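Box C/D snoRNA protein 1 (Saccharomyces cerevisiae, PDB 6THL) is required for the accumulation of box C/D snoRNAs, and so for snoRNA processing, their transport to the nucleolus and ribosome biogenesis. Local coordinates at residues L18-G23 and T159-P164; L40-V45 and S66-E71; I48-Q53 and T165-M170; F74-M79 and A145-C150; K139-L144 and E177-L182. One frame throughout, in Å; residues are numbered along the deposited sequence.

Interaction 1. Residues L18-G23 and T159-P164; sequences LMLPKG and TVIEFP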
# COMPACT_ATOMS: atom_id res chain seq x y z
N LEU B 18 -6.81 -5.07 22.17
CA LEU B 18 -5.44 -5.53 21.91
C LEU B 18 -4.71 -4.51 21.06
O LEU B 18 -5.20 -4.04 20.03
CB LEU B 18 -5.40 -6.91 21.23
CG LEU B 18 -6.10 -7.99 22.03
CD1 LEU B 18 -6.04 -9.33 21.32
CD2 LEU B 18 -5.47 -8.05 23.40
N MET B 19 -3.52 -4.18 21.53
CA MET B 19 -2.74 -3.11 20.98
C MET B 19 -1.53 -3.72 20.29
O MET B 19 -0.78 -4.51 20.87
CB MET B 19 -2.37 -2.12 22.10
CG MET B 19 -3.61 -1.46 22.69
SD MET B 19 -4.31 -0.22 21.55
CE MET B 19 -6.04 -0.60 21.68
N LEU B 20 -1.36 -3.37 19.03
CA LEU B 20 -0.27 -3.86 18.25
C LEU B 20 0.92 -2.94 18.47
O LEU B 20 0.74 -1.78 18.89
CB LEU B 20 -0.75 -3.88 16.80
CG LEU B 20 -1.92 -4.86 16.55
CD1 LEU B 20 -2.44 -4.78 15.11
CD2 LEU B 20 -1.56 -6.31 16.90
N PRO B 21 2.14 -3.42 18.20
CA PRO B 21 3.26 -2.47 18.10
C PRO B 21 2.96 -1.38 17.08
O PRO B 21 2.33 -1.63 16.06
CB PRO B 21 4.44 -3.30 17.63
CG PRO B 21 3.96 -4.69 17.46
CD PRO B 21 2.47 -4.73 17.62
N LYS B 22 3.38 -0.18 17.42
CA LYS B 22 2.98 1.06 16.73
C LYS B 22 3.39 1.11 15.25
O LYS B 22 2.69 1.70 14.39
CB LYS B 22 3.54 2.27 17.52
CG LYS B 22 2.68 2.73 18.72
CD LYS B 22 3.47 2.84 20.04
CE LYS B 22 2.54 2.81 21.27
NZ LYS B 22 3.27 2.80 22.58
N GLY B 23 4.52 0.47 14.95
CA GLY B 23 4.97 0.29 13.57
C GLY B 23 3.90 -0.31 12.68
O GLY B 23 3.95 -0.11 11.48
N THR B 159 -13.70 -8.28 22.83
CA THR B 159 -12.35 -7.89 22.51
C THR B 159 -12.26 -7.38 21.08
O THR B 159 -12.95 -7.90 20.17
CB THR B 159 -11.40 -9.05 22.81
OG1 THR B 159 -11.32 -9.20 24.23
CG2 THR B 159 -9.97 -8.83 22.22
N VAL B 160 -11.45 -6.32 20.88
CA VAL B 160 -11.10 -5.88 19.52
C VAL B 160 -9.63 -5.88 19.31
O VAL B 160 -8.85 -5.79 20.24
CB VAL B 160 -11.63 -4.49 19.20
CG1 VAL B 160 -13.14 -4.55 18.99
CG2 VAL B 160 -11.23 -3.49 20.28
N ILE B 161 -9.22 -6.03 18.06
CA ILE B 161 -7.84 -5.76 17.74
C ILE B 161 -7.79 -4.28 17.39
O ILE B 161 -8.23 -3.83 16.30
CB ILE B 161 -7.32 -6.64 16.62
CG1 ILE B 161 -7.07 -8.02 17.21
CG2 ILE B 161 -6.00 -6.08 16.10
CD1 ILE B 161 -6.96 -9.11 16.19
N GLU B 162 -7.32 -3.53 18.37
CA GLU B 162 -7.22 -2.07 18.30
C GLU B 162 -8.59 -1.38 18.32
O GLU B 162 -8.77 -0.31 18.93
CB GLU B 162 -6.39 -1.62 17.07
CG GLU B 162 -4.95 -2.11 17.05
CD GLU B 162 -3.97 -1.19 17.74
OE1 GLU B 162 -2.86 -1.67 18.06
OE2 GLU B 162 -4.27 -0.00 17.93
N PHE B 163 -9.56 -1.97 17.65
CA PHE B 163 -10.79 -1.27 17.36
C PHE B 163 -11.61 -2.18 16.47
O PHE B 163 -11.06 -2.90 15.61
CB PHE B 163 -10.57 0.14 16.68
CG PHE B 163 -10.02 0.10 15.25
CD1 PHE B 163 -10.84 0.20 14.18
CD2 PHE B 163 -8.66 -0.01 15.01
CE1 PHE B 163 -10.34 0.18 12.89
CE2 PHE B 163 -8.15 -0.05 13.73
CZ PHE B 163 -8.99 0.06 12.66
N PRO B 164 -12.92 -2.15 16.66
CA PRO B 164 -13.82 -3.05 15.95
C PRO B 164 -13.61 -3.09 14.45
O PRO B 164 -13.34 -2.06 13.81
CB PRO B 164 -15.21 -2.45 16.25
CG PRO B 164 -14.95 -1.06 16.73
CD PRO B 164 -13.65 -1.15 17.46
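Glu162 reaches the loop that follows strand 15-18 and takes the backbone N-H of Leu20 on OE1. The modelled distance from Leu20 N to Glu162 OE1, 2.5 Å, is too short to rely on. The other carboxylate oxygen, OE2, lies 3.6 Å from Met19 SD and is hydrogen-bonded to Asn30 ND2, so both oxygens have a donor. CG of Glu162 stands anti to its own carbonyl carbon (chi1 -61°), and a bend at chi2 (-89°) sets CD 3.6 Å from Leu20 N.

Next to this grip, Leu18 pairs in parallel with Ile161, at the end of the short strand 159-161. Leu18 N gives a hydrogen bond of 2.9 Å to Val160 O. Leu18 O receives a weak, bent bond from Glu162 N. Ile161 O is taken by Arg26 NE, and Thr159 OG1 by Asn16 ND2. The apolar part is small: Leu20 CD1 meets Ile161 CG2 at 3.9 Å, and Leu18 CG meets Thr159 CG2 at 4.0 Å.

An alanine in place of Glu162 would probably leave Leu20 N and Asn30 ND2 without this acceptor and let the loop after strand 15-18 move more freely. Chemically, one side chain carries on the strand pairing where the backbone ladder stops, and the amide donors on its carboxylate would be expected to favour the charged form.

Interaction 2. Residues L40-V45 and S66-E71; sequences LFVWSV and SHRIKE
Glu71 lies against the strand 40-45 at Phe41, its CD 3.5 Å from Phe41 CB. Its OE2 accepts the N-H of Phe41 at 2.7 Å, with the donor above the carboxylate plane, and Glu71 N bonds in return to Phe41 O. CG of Glu71 sits between its backbone N and carbonyl carbon (chi1 64°), within 3.2 Å of Phe41 O. OE1 turns to a salt bridge with Arg13.

Trp43 meets Glu71 CB at its ring edge through CD1, and Phe41 CE2 lies over the centre of one indole face. Ile69 CD1 packs on Val45 CG2 at 3.6 Å, the two side chains crossing at about a right angle.

The strands form an antiparallel ladder. Trp43 with Ile69 and Val45 with Ser66 are hydrogen-bonded pairs, and the register slips by one between them, a beta bulge. Ser44 OG is hydrogen-bonded to Arg31 N and more weakly to His67 ND1; His67 NE2 bonds to the backbone of another protein chain. The carboxylate thus acts as an extra rung at the end of the ladder, its charge probably balanced by Arg13.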
# COMPACT_ATOMS: atom_id res chain seq x y z
N LEU B 40 -16.82 12.20 25.97
CA LEU B 40 -17.06 10.78 25.80
C LEU B 40 -15.95 10.04 25.00
O LEU B 40 -14.91 10.60 24.65
CB LEU B 40 -18.45 10.57 25.19
CG LEU B 40 -18.86 11.38 23.97
CD1 LEU B 40 -18.02 11.01 22.75
CD2 LEU B 40 -20.34 11.12 23.71
N PHE B 41 -16.17 8.75 24.78
CA PHE B 41 -15.27 7.97 23.96
C PHE B 41 -15.73 7.84 22.51
O PHE B 41 -16.92 7.70 22.23
CB PHE B 41 -15.03 6.60 24.56
CG PHE B 41 -13.73 6.01 24.12
CD1 PHE B 41 -12.56 6.34 24.78
CD2 PHE B 41 -13.66 5.20 22.99
CE1 PHE B 41 -11.35 5.83 24.36
CE2 PHE B 41 -12.46 4.68 22.56
CZ PHE B 41 -11.30 5.00 23.25
N VAL B 42 -14.76 7.89 21.60
CA VAL B 42 -15.03 7.75 20.18
C VAL B 42 -14.15 6.68 19.57
O VAL B 42 -13.12 6.30 20.10
CB VAL B 42 -14.92 9.07 19.39
CG1 VAL B 42 -15.77 10.14 20.05
CG2 VAL B 42 -13.48 9.55 19.27
N TRP B 43 -14.59 6.22 18.43
CA TRP B 43 -14.23 4.92 18.00
C TRP B 43 -13.98 4.92 16.49
O TRP B 43 -14.86 5.29 15.70
CB TRP B 43 -15.40 3.98 18.33
CG TRP B 43 -15.39 3.46 19.71
CD1 TRP B 43 -16.28 3.75 20.70
CD2 TRP B 43 -14.43 2.56 20.27
NE1 TRP B 43 -15.93 3.09 21.86
CE2 TRP B 43 -14.80 2.35 21.62
CE3 TRP B 43 -13.29 1.93 19.76
CZ2 TRP B 43 -14.09 1.51 22.46
CZ3 TRP B 43 -12.56 1.10 20.61
CH2 TRP B 43 -12.96 0.89 21.94
N SER B 44 -12.78 4.54 16.10
CA SER B 44 -12.56 4.19 14.73
C SER B 44 -13.18 2.79 14.57
O SER B 44 -12.98 1.90 15.42
CB SER B 44 -11.05 4.22 14.45
OG SER B 44 -10.43 5.23 15.24
N VAL B 45 -13.98 2.57 13.53
CA VAL B 45 -14.32 1.21 13.19
C VAL B 45 -13.82 0.91 11.76
O VAL B 45 -13.73 1.81 10.92
CB VAL B 45 -15.84 0.88 13.37
CG1 VAL B 45 -16.38 1.42 14.69
CG2 VAL B 45 -16.68 1.40 12.22
N SER B 66 -13.69 4.42 9.41
CA SER B 66 -14.28 5.67 9.85
C SER B 66 -13.69 5.99 11.17
O SER B 66 -13.26 5.10 11.86
CB SER B 66 -15.78 5.57 9.98
OG SER B 66 -16.38 5.46 8.70
N HIS B 67 -13.64 7.26 11.50
CA HIS B 67 -13.02 7.69 12.73
C HIS B 67 -14.02 8.49 13.56
O HIS B 67 -15.02 8.95 13.05
CB HIS B 67 -11.85 8.61 12.41
CG HIS B 67 -10.67 7.93 11.79
ND1 HIS B 67 -9.90 7.01 12.47
CD2 HIS B 67 -10.08 8.10 10.59
CE1 HIS B 67 -8.91 6.61 11.70
NE2 HIS B 67 -9.00 7.26 10.55
N ARG B 68 -13.72 8.68 14.84
CA ARG B 68 -14.52 9.58 15.70
C ARG B 68 -16.00 9.27 15.63
O ARG B 68 -16.83 10.15 15.47
CB ARG B 68 -14.24 11.05 15.37
CG ARG B 68 -13.24 11.69 16.32
CD ARG B 68 -12.78 13.06 15.84
NE ARG B 68 -11.69 13.62 16.66
CZ ARG B 68 -10.72 14.44 16.22
NH1 ARG B 68 -10.67 14.81 14.93
NH2 ARG B 68 -9.77 14.88 17.05
N ILE B 69 -16.34 7.99 15.73
CA ILE B 69 -17.71 7.58 15.87
C ILE B 69 -18.03 7.61 17.34
O ILE B 69 -17.26 7.08 18.14
CB ILE B 69 -17.91 6.16 15.39
CG1 ILE B 69 -17.71 6.11 13.88
CG2 ILE B 69 -19.29 5.68 15.77
CD1 ILE B 69 -17.38 4.72 13.37
N LYS B 70 -19.17 8.19 17.69
CA LYS B 70 -19.49 8.43 19.11
C LYS B 70 -19.94 7.15 19.80
O LYS B 70 -20.80 6.45 19.28
CB LYS B 70 -20.54 9.53 19.23
CG LYS B 70 -20.24 10.75 18.36
CD LYS B 70 -20.72 12.07 18.96
CE LYS B 70 -22.23 12.15 19.13
NZ LYS B 70 -22.99 12.14 17.85
N GLU B 71 -19.33 6.82 20.93
CA GLU B 71 -19.63 5.56 21.61
C GLU B 71 -21.11 5.42 21.85
O GLU B 71 -21.67 4.32 21.78
CB GLU B 71 -18.90 5.42 22.94
CG GLU B 71 -19.26 6.41 24.04
CD GLU B 71 -18.39 6.20 25.28
OE1 GLU B 71 -18.03 5.04 25.58
OE2 GLU B 71 -18.05 7.19 25.96

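Interaction 3. Residues I48-Q53 and T165-M170; sequences ILCPMQ and TIFVAM
A parallel strand pair in the mixed beta sheet of the BCD1 domain joins 48-53 to 165-170, here in the later part of strand 40-49. Ile48 pairs with Phe167 and Leu49 with Val168. Ile48 N bonds to Ile166 O, Val168 N to Ile48 O and Cys50 N to Val168 O, so the backbone of Ile48 is held on both its N-H and its carbonyl.

Side chains of each pair lie side by side and point the same way. Ile48 CG2 comes 3.8 Å from Phe167 CD2, while Cys50 SG sits at the ring edge near its plane. Ile48 CD1 reaches on to Thr165 CG2. On the other sheet face Leu49 CD2 packs on the branch point of Val168, where helix 81-90 also touches Leu49.

Val168 CG1 is anti to its backbone N (chi1 -176°), and its other methyl, CG2, comes to 3.6 Å from Leu49 CD2. Further along, Met52 SD lies 3.9 Å from Met170 CG.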
# COMPACT_ATOMS: atom_id res chain seq x y z
N ILE B 48 -16.13 -3.38 6.61
CA ILE B 48 -15.85 -4.27 5.49
C ILE B 48 -17.19 -4.69 4.89
O ILE B 48 -17.95 -5.43 5.52
CB ILE B 48 -15.07 -5.51 5.92
CG1 ILE B 48 -13.65 -5.13 6.36
CG2 ILE B 48 -15.01 -6.51 4.79
CD1 ILE B 48 -12.97 -6.17 7.21
N LEU B 49 -17.46 -4.20 3.68
CA LEU B 49 -18.69 -4.48 2.96
C LEU B 49 -18.49 -5.67 2.06
O LEU B 49 -17.58 -5.65 1.21
CB LEU B 49 -19.08 -3.27 2.10
CG LEU B 49 -19.20 -1.96 2.89
CD1 LEU B 49 -19.91 -0.92 2.04
CD2 LEU B 49 -19.93 -2.10 4.21
N CYS B 50 -19.31 -6.70 2.25
CA CYS B 50 -19.29 -7.89 1.40
C CYS B 50 -20.47 -7.84 0.43
O CYS B 50 -21.65 -7.93 0.84
CB CYS B 50 -19.32 -9.17 2.21
SG CYS B 50 -18.37 -9.12 3.74
N PRO B 51 -20.16 -7.69 -0.86
CA PRO B 51 -21.18 -7.60 -1.84
C PRO B 51 -21.64 -9.00 -2.18
O PRO B 51 -21.09 -9.98 -1.66
CB PRO B 51 -20.43 -7.02 -3.03
CG PRO B 51 -19.11 -7.68 -2.97
CD PRO B 51 -18.82 -7.74 -1.48
N MET B 52 -22.60 -9.07 -3.10
CA MET B 52 -23.28 -10.28 -3.48
C MET B 52 -22.58 -10.97 -4.65
O MET B 52 -22.64 -10.52 -5.81
CB MET B 52 -24.73 -9.93 -3.78
CG MET B 52 -25.38 -9.28 -2.56
SD MET B 52 -27.18 -9.13 -2.58
CE MET B 52 -27.41 -8.11 -4.04
N GLN B 53 -21.91 -12.07 -4.31
CA GLN B 53 -21.08 -12.81 -5.26
C GLN B 53 -21.93 -13.59 -6.27
O GLN B 53 -23.16 -13.53 -6.25
CB GLN B 53 -20.12 -13.72 -4.49
CG GLN B 53 -19.17 -12.97 -3.55
CD GLN B 53 -18.26 -12.00 -4.29
OE1 GLN B 53 -17.63 -12.36 -5.27
NE2 GLN B 53 -18.18 -10.78 -3.82
N THR B 165 -13.71 -4.29 13.90
CA THR B 165 -13.88 -4.48 12.48
C THR B 165 -15.34 -4.97 12.34
O THR B 165 -15.83 -5.69 13.22
CB THR B 165 -12.85 -5.51 11.99
OG1 THR B 165 -11.53 -5.08 12.34
CG2 THR B 165 -12.97 -5.74 10.50
N ILE B 166 -16.05 -4.57 11.28
CA ILE B 166 -17.47 -4.83 11.20
C ILE B 166 -17.87 -5.17 9.79
O ILE B 166 -17.87 -4.30 8.92
CB ILE B 166 -18.35 -3.63 11.61
CG1 ILE B 166 -17.95 -3.03 12.97
CG2 ILE B 166 -19.82 -4.04 11.62
CD1 ILE B 166 -18.30 -3.89 14.15
N PHE B 167 -18.25 -6.44 9.60
CA PHE B 167 -18.58 -7.02 8.30
C PHE B 167 -20.05 -6.80 8.03
O PHE B 167 -20.88 -6.84 8.96
CB PHE B 167 -18.34 -8.54 8.29
CG PHE B 167 -16.90 -8.94 8.39
CD1 PHE B 167 -16.31 -9.10 9.63
CD2 PHE B 167 -16.16 -9.22 7.25
CE1 PHE B 167 -14.99 -9.49 9.75
CE2 PHE B 167 -14.83 -9.58 7.37
CZ PHE B 167 -14.24 -9.72 8.63
N VAL B 168 -20.34 -6.61 6.74
CA VAL B 168 -21.65 -6.27 6.24
C VAL B 168 -21.90 -7.18 5.03
O VAL B 168 -21.05 -7.32 4.17
CB VAL B 168 -21.73 -4.77 5.87
CG1 VAL B 168 -23.13 -4.37 5.44
CG2 VAL B 168 -21.38 -3.89 7.04
N ALA B 169 -23.05 -7.83 4.99
CA ALA B 169 -23.40 -8.68 3.86
C ALA B 169 -24.88 -9.05 3.92
O ALA B 169 -25.49 -9.07 5.00
CB ALA B 169 -22.56 -9.93 3.89
N MET B 170 -25.46 -9.33 2.75
CA MET B 170 -26.87 -9.75 2.71
C MET B 170 -27.03 -11.15 3.29
O MET B 170 -27.96 -11.40 4.08
CB MET B 170 -27.49 -9.65 1.30
CG MET B 170 -28.30 -8.36 1.04
SD MET B 170 -29.34 -7.77 2.42
CE MET B 170 -30.75 -8.86 2.30

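Interaction 4. Residues F74-M79 and A145-C150; sequences FLVQGM and AIHEKC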
# COMPACT_ATOMS: atom_id res chain seq x y z
N PHE B 74 -26.16 4.59 17.78
CA PHE B 74 -26.49 3.31 17.16
C PHE B 74 -25.42 3.08 16.07
O PHE B 74 -24.81 4.06 15.62
CB PHE B 74 -27.90 3.32 16.57
CG PHE B 74 -29.00 3.54 17.57
CD1 PHE B 74 -29.05 2.78 18.76
CD2 PHE B 74 -30.02 4.47 17.32
CE1 PHE B 74 -30.07 2.98 19.66
CE2 PHE B 74 -31.05 4.67 18.22
CZ PHE B 74 -31.08 3.92 19.39
N LEU B 75 -25.20 1.83 15.65
CA LEU B 75 -24.17 1.52 14.64
C LEU B 75 -24.37 2.16 13.25
O LEU B 75 -23.43 2.68 12.65
CB LEU B 75 -24.03 0.02 14.48
CG LEU B 75 -22.88 -0.42 13.55
CD1 LEU B 75 -21.52 -0.08 14.16
CD2 LEU B 75 -22.98 -1.90 13.22
N VAL B 76 -25.58 2.11 12.71
CA VAL B 76 -25.86 2.80 11.46
C VAL B 76 -25.60 4.31 11.55
O VAL B 76 -25.22 4.92 10.56
CB VAL B 76 -27.32 2.56 10.97
CG1 VAL B 76 -27.49 1.12 10.51
CG2 VAL B 76 -28.35 2.92 12.04
N GLN B 77 -25.83 4.91 12.73
CA GLN B 77 -25.67 6.37 12.91
C GLN B 77 -24.24 6.85 12.62
O GLN B 77 -24.05 8.00 12.22
CB GLN B 77 -26.05 6.81 14.34
CG GLN B 77 -27.54 6.84 14.67
CD GLN B 77 -27.82 7.37 16.08
OE1 GLN B 77 -26.92 7.82 16.79
NE2 GLN B 77 -29.08 7.32 16.48
N GLY B 78 -23.26 5.99 12.87
CA GLY B 78 -21.84 6.32 12.71
C GLY B 78 -21.19 5.60 11.55
O GLY B 78 -20.05 5.17 11.65
N MET B 79 -21.92 5.46 10.45
CA MET B 79 -21.39 4.83 9.26
C MET B 79 -20.58 5.92 8.56
O MET B 79 -19.48 6.26 9.01
CB MET B 79 -22.51 4.23 8.41
CG MET B 79 -22.06 3.58 7.10
SD MET B 79 -23.17 2.33 6.40
CE MET B 79 -23.36 1.19 7.79
N ALA B 145 -26.64 -7.27 17.03
CA ALA B 145 -28.01 -6.79 16.99
C ALA B 145 -27.93 -5.30 17.00
O ALA B 145 -27.98 -4.67 18.04
CB ALA B 145 -28.78 -7.32 18.20
N ILE B 146 -27.77 -4.73 15.82
CA ILE B 146 -27.31 -3.36 15.70
C ILE B 146 -28.38 -2.38 16.14
O ILE B 146 -28.05 -1.31 16.64
CB ILE B 146 -26.84 -3.06 14.27
CG1 ILE B 146 -28.03 -2.76 13.34
CG2 ILE B 146 -26.00 -4.22 13.75
CD1 ILE B 146 -27.65 -2.65 11.87
N HIS B 147 -29.64 -2.77 15.99
CA HIS B 147 -30.78 -1.88 16.21
C HIS B 147 -31.27 -1.89 17.64
O HIS B 147 -32.20 -1.18 17.99
CB HIS B 147 -31.90 -2.25 15.26
CG HIS B 147 -31.49 -2.19 13.82
ND1 HIS B 147 -31.00 -1.04 13.25
CD2 HIS B 147 -31.45 -3.14 12.86
CE1 HIS B 147 -30.69 -1.27 11.99
NE2 HIS B 147 -30.95 -2.54 11.72
N GLU B 148 -30.65 -2.69 18.48
CA GLU B 148 -31.14 -2.91 19.81
C GLU B 148 -30.12 -2.45 20.82
O GLU B 148 -30.22 -2.82 21.97
CB GLU B 148 -31.45 -4.40 19.96
CG GLU B 148 -31.89 -5.06 18.64
CD GLU B 148 -32.89 -6.22 18.76
OE1 GLU B 148 -33.52 -6.39 19.83
OE2 GLU B 148 -33.10 -6.94 17.75
N LYS B 149 -29.14 -1.64 20.40
CA LYS B 149 -27.98 -1.22 21.25
C LYS B 149 -27.05 -0.19 20.58
O LYS B 149 -26.89 -0.17 19.36
CB LYS B 149 -27.12 -2.44 21.64
CG LYS B 149 -27.29 -2.95 23.07
CD LYS B 149 -26.51 -4.26 23.22
CE LYS B 149 -27.09 -5.22 24.25
NZ LYS B 149 -26.26 -5.19 25.48
N CYS B 150 -26.42 0.63 21.41
CA CYS B 150 -25.39 1.55 20.94
C CYS B 150 -24.04 0.81 20.86
O CYS B 150 -23.84 -0.24 21.51
CB CYS B 150 -25.32 2.79 21.86
SG CYS B 150 -24.73 2.46 23.54
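Leu75 and Ile146 meet through their branches, Leu75 CD2 lying 3.8 Å from Ile146 CG2. The two side chains cross at about a right angle. The Ile146 side chain also crosses that of Val76 in this way, and its tip, CD1, comes 4.0 Å from Val76 CG1. Ile146 therefore touches two successive residues of the other loop with different branches. Its CG1 stands between the backbone N and the carbonyl carbon (chi1 80°), while CG2 lies beside the N.

The same CG1 sits over the centre of the His147 ring, whose CE1 is 4.3 Å from Val76 CG1. Further along, the Phe74 ring presents its edge to the backbone of the second loop: CD1 is 3.7 Å from Lys149 O, which lies in the ring plane. The contact is one of apolar side chains and a ring edge.

Several elements hold these groups. Residues 75-77, helical in their backbone angles but without the regular bonds, carry Leu75 and Val76. Cys150 is the N-cap of helix 151-155, its side chain capping a backbone N there. Leu75 and Ile146 both rest on Phe123 of strand 122-126. Leu75 also touches Trp47 of strand 40-49 and Ile151 of helix 151-155, while Val76 leans on Thr113 and Leu116 of helix 109-117.

Interaction 5. Residues K139-L144 and E177-L182; sequences KKLVEL and EGYEVL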
# COMPACT_ATOMS: atom_id res chain seq x y z
N LYS B 139 -11.18 -15.48 12.67
CA LYS B 139 -12.10 -15.64 11.56
C LYS B 139 -13.42 -16.22 12.06
O LYS B 139 -14.23 -16.73 11.28
CB LYS B 139 -11.45 -16.50 10.49
CG LYS B 139 -10.11 -15.93 10.07
CD LYS B 139 -9.61 -16.40 8.74
CE LYS B 139 -8.13 -16.11 8.63
NZ LYS B 139 -7.57 -16.46 7.29
N LYS B 140 -13.62 -16.12 13.38
CA LYS B 140 -14.83 -16.53 14.02
C LYS B 140 -15.62 -15.27 14.18
O LYS B 140 -15.17 -14.34 14.85
CB LYS B 140 -14.56 -17.10 15.44
CG LYS B 140 -13.68 -18.34 15.53
CD LYS B 140 -14.19 -19.48 14.69
CE LYS B 140 -13.23 -20.64 14.79
NZ LYS B 140 -13.21 -21.39 13.51
N LEU B 141 -16.81 -15.24 13.60
CA LEU B 141 -17.64 -14.04 13.67
C LEU B 141 -18.88 -14.30 14.52
O LEU B 141 -19.33 -15.45 14.63
CB LEU B 141 -18.03 -13.58 12.26
CG LEU B 141 -16.81 -13.50 11.33
CD1 LEU B 141 -17.26 -13.17 9.91
CD2 LEU B 141 -15.76 -12.48 11.82
N VAL B 142 -19.36 -13.23 15.16
CA VAL B 142 -20.69 -13.16 15.78
C VAL B 142 -21.48 -12.02 15.14
O VAL B 142 -21.05 -10.86 15.14
CB VAL B 142 -20.67 -12.97 17.32
CG1 VAL B 142 -20.38 -14.28 18.03
CG2 VAL B 142 -19.67 -11.90 17.75
N GLU B 143 -22.59 -12.38 14.52
CA GLU B 143 -23.66 -11.44 14.17
C GLU B 143 -24.03 -10.55 15.35
O GLU B 143 -24.06 -11.03 16.47
CB GLU B 143 -24.87 -12.26 13.77
CG GLU B 143 -26.16 -11.49 13.66
CD GLU B 143 -27.05 -12.12 12.64
OE1 GLU B 143 -26.87 -13.34 12.39
OE2 GLU B 143 -27.88 -11.39 12.07
N LEU B 144 -24.30 -9.27 15.12
CA LEU B 144 -24.73 -8.46 16.24
C LEU B 144 -25.93 -7.59 15.94
O LEU B 144 -26.21 -7.26 14.79
CB LEU B 144 -23.59 -7.68 16.89
CG LEU B 144 -22.60 -7.05 15.96
CD1 LEU B 144 -23.31 -5.95 15.19
CD2 LEU B 144 -21.43 -6.51 16.75
N GLU B 177 -14.04 -16.01 2.63
CA GLU B 177 -13.86 -17.46 2.88
C GLU B 177 -12.82 -17.63 3.93
O GLU B 177 -11.91 -16.83 4.01
CB GLU B 177 -13.52 -18.27 1.59
CG GLU B 177 -12.05 -18.42 1.17
CD GLU B 177 -11.88 -19.31 -0.07
OE1 GLU B 177 -10.74 -19.72 -0.37
OE2 GLU B 177 -12.86 -19.63 -0.77
N GLY B 178 -12.96 -18.67 4.74
CA GLY B 178 -12.15 -18.79 5.97
C GLY B 178 -12.93 -18.28 7.17
O GLY B 178 -12.79 -18.82 8.26
N TYR B 179 -13.75 -17.24 6.98
CA TYR B 179 -14.61 -16.70 8.03
C TYR B 179 -15.81 -17.60 8.27
O TYR B 179 -16.48 -18.03 7.34
CB TYR B 179 -15.06 -15.25 7.70
CG TYR B 179 -13.88 -14.32 7.83
CD1 TYR B 179 -12.92 -14.29 6.84
CD2 TYR B 179 -13.67 -13.54 8.99
CE1 TYR B 179 -11.80 -13.51 6.96
CE2 TYR B 179 -12.54 -12.76 9.11
CZ TYR B 179 -11.62 -12.76 8.07
OH TYR B 179 -10.48 -12.03 8.06
N GLU B 180 -16.07 -17.88 9.55
CA GLU B 180 -17.16 -18.75 9.96
C GLU B 180 -17.95 -18.06 11.08
O GLU B 180 -17.36 -17.61 12.05
CB GLU B 180 -16.57 -20.05 10.45
CG GLU B 180 -17.59 -21.06 10.97
CD GLU B 180 -17.27 -21.51 12.38
OE1 GLU B 180 -16.10 -21.91 12.63
OE2 GLU B 180 -18.18 -21.45 13.23
N VAL B 181 -19.28 -17.99 10.93
CA VAL B 181 -20.15 -17.37 11.93
C VAL B 181 -20.69 -18.37 12.92
O VAL B 181 -21.12 -19.45 12.53
CB VAL B 181 -21.41 -16.77 11.31
CG1 VAL B 181 -22.23 -16.11 12.42
CG2 VAL B 181 -21.07 -15.82 10.14
N LEU B 182 -20.73 -17.97 14.19
CA LEU B 182 -21.19 -18.80 15.30
C LEU B 182 -22.58 -18.37 15.74
O LEU B 182 -22.76 -17.21 16.12
CB LEU B 182 -20.24 -18.62 16.50
CG LEU B 182 -18.93 -19.44 16.57
CD1 LEU B 182 -17.84 -18.78 17.41
CD2 LEU B 182 -19.20 -20.85 17.10
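The ring of Tyr179 has Lys139 over one face and Leu141 at its edge. Lys139 CB is 4.1 Å from the ring centroid and 14° off the normal, a CH-pi contact displaced toward the rim. The extended lysine chain crosses the tyrosine at about a right angle, and its CG comes 4.0 Å from Tyr179 CZ. At the edge, Leu141 CG lies in the ring plane, and Leu141 CD2 is 3.7 Å from Tyr179 CD2. The Tyr179 ring also meets that of Phe167, at about 50°. A serine in place of Tyr179 would probably leave Lys139 and Leu141 without the ring they pack on and open a gap beside Phe167.

Strands 140-143 and 180-181 are parallel neighbours in the mixed sheet that also holds strands 122-126 and 165-169. Lys140 pairs with Glu180 and Leu141 with Val181. Glu180 N bonds to Lys139 O at 2.8 Å, Leu141 N to Glu180 O, and Leu182 N to Leu141 O. On the face of Lys140 and Glu180, a salt bridge of 3.1 Å joins Lys140 NZ to Glu180 OE1, the nitrogen arriving nearly along the C-O direction. On the other face Leu141 CB stands 4.3 Å from Val181 CG2, and Val181 also packs on Tyr124 and Leu175.

How the interactions relate
From the N terminus, 18-23 pairs with 159-164 to close interaction 1, a long loop that holds both interaction 2 and interaction 4. Strand 40-49 opens interaction 2 at 40-45 and interaction 3 at 48-53. Interaction 2 closes at 66-71, before interaction 4 opens at 74-79. Interaction 5 opens at 139-144, just before interaction 4 closes at 145-150. Interaction 3 closes at 165-170, crossing 1 and 2 and spanning 4. Interaction 5 closes at 177-182, crossing 1, 3 and 4. Phe163 and Pro164 rest on Ser44 and Val45, joining 1 and 2. Ser66 probably bonds to Met79, linking 2 with 4. Interactions 2, 3 and 5 share the mixed sheet; Phe167 of interaction 3 also packs on Leu141 of interaction 5.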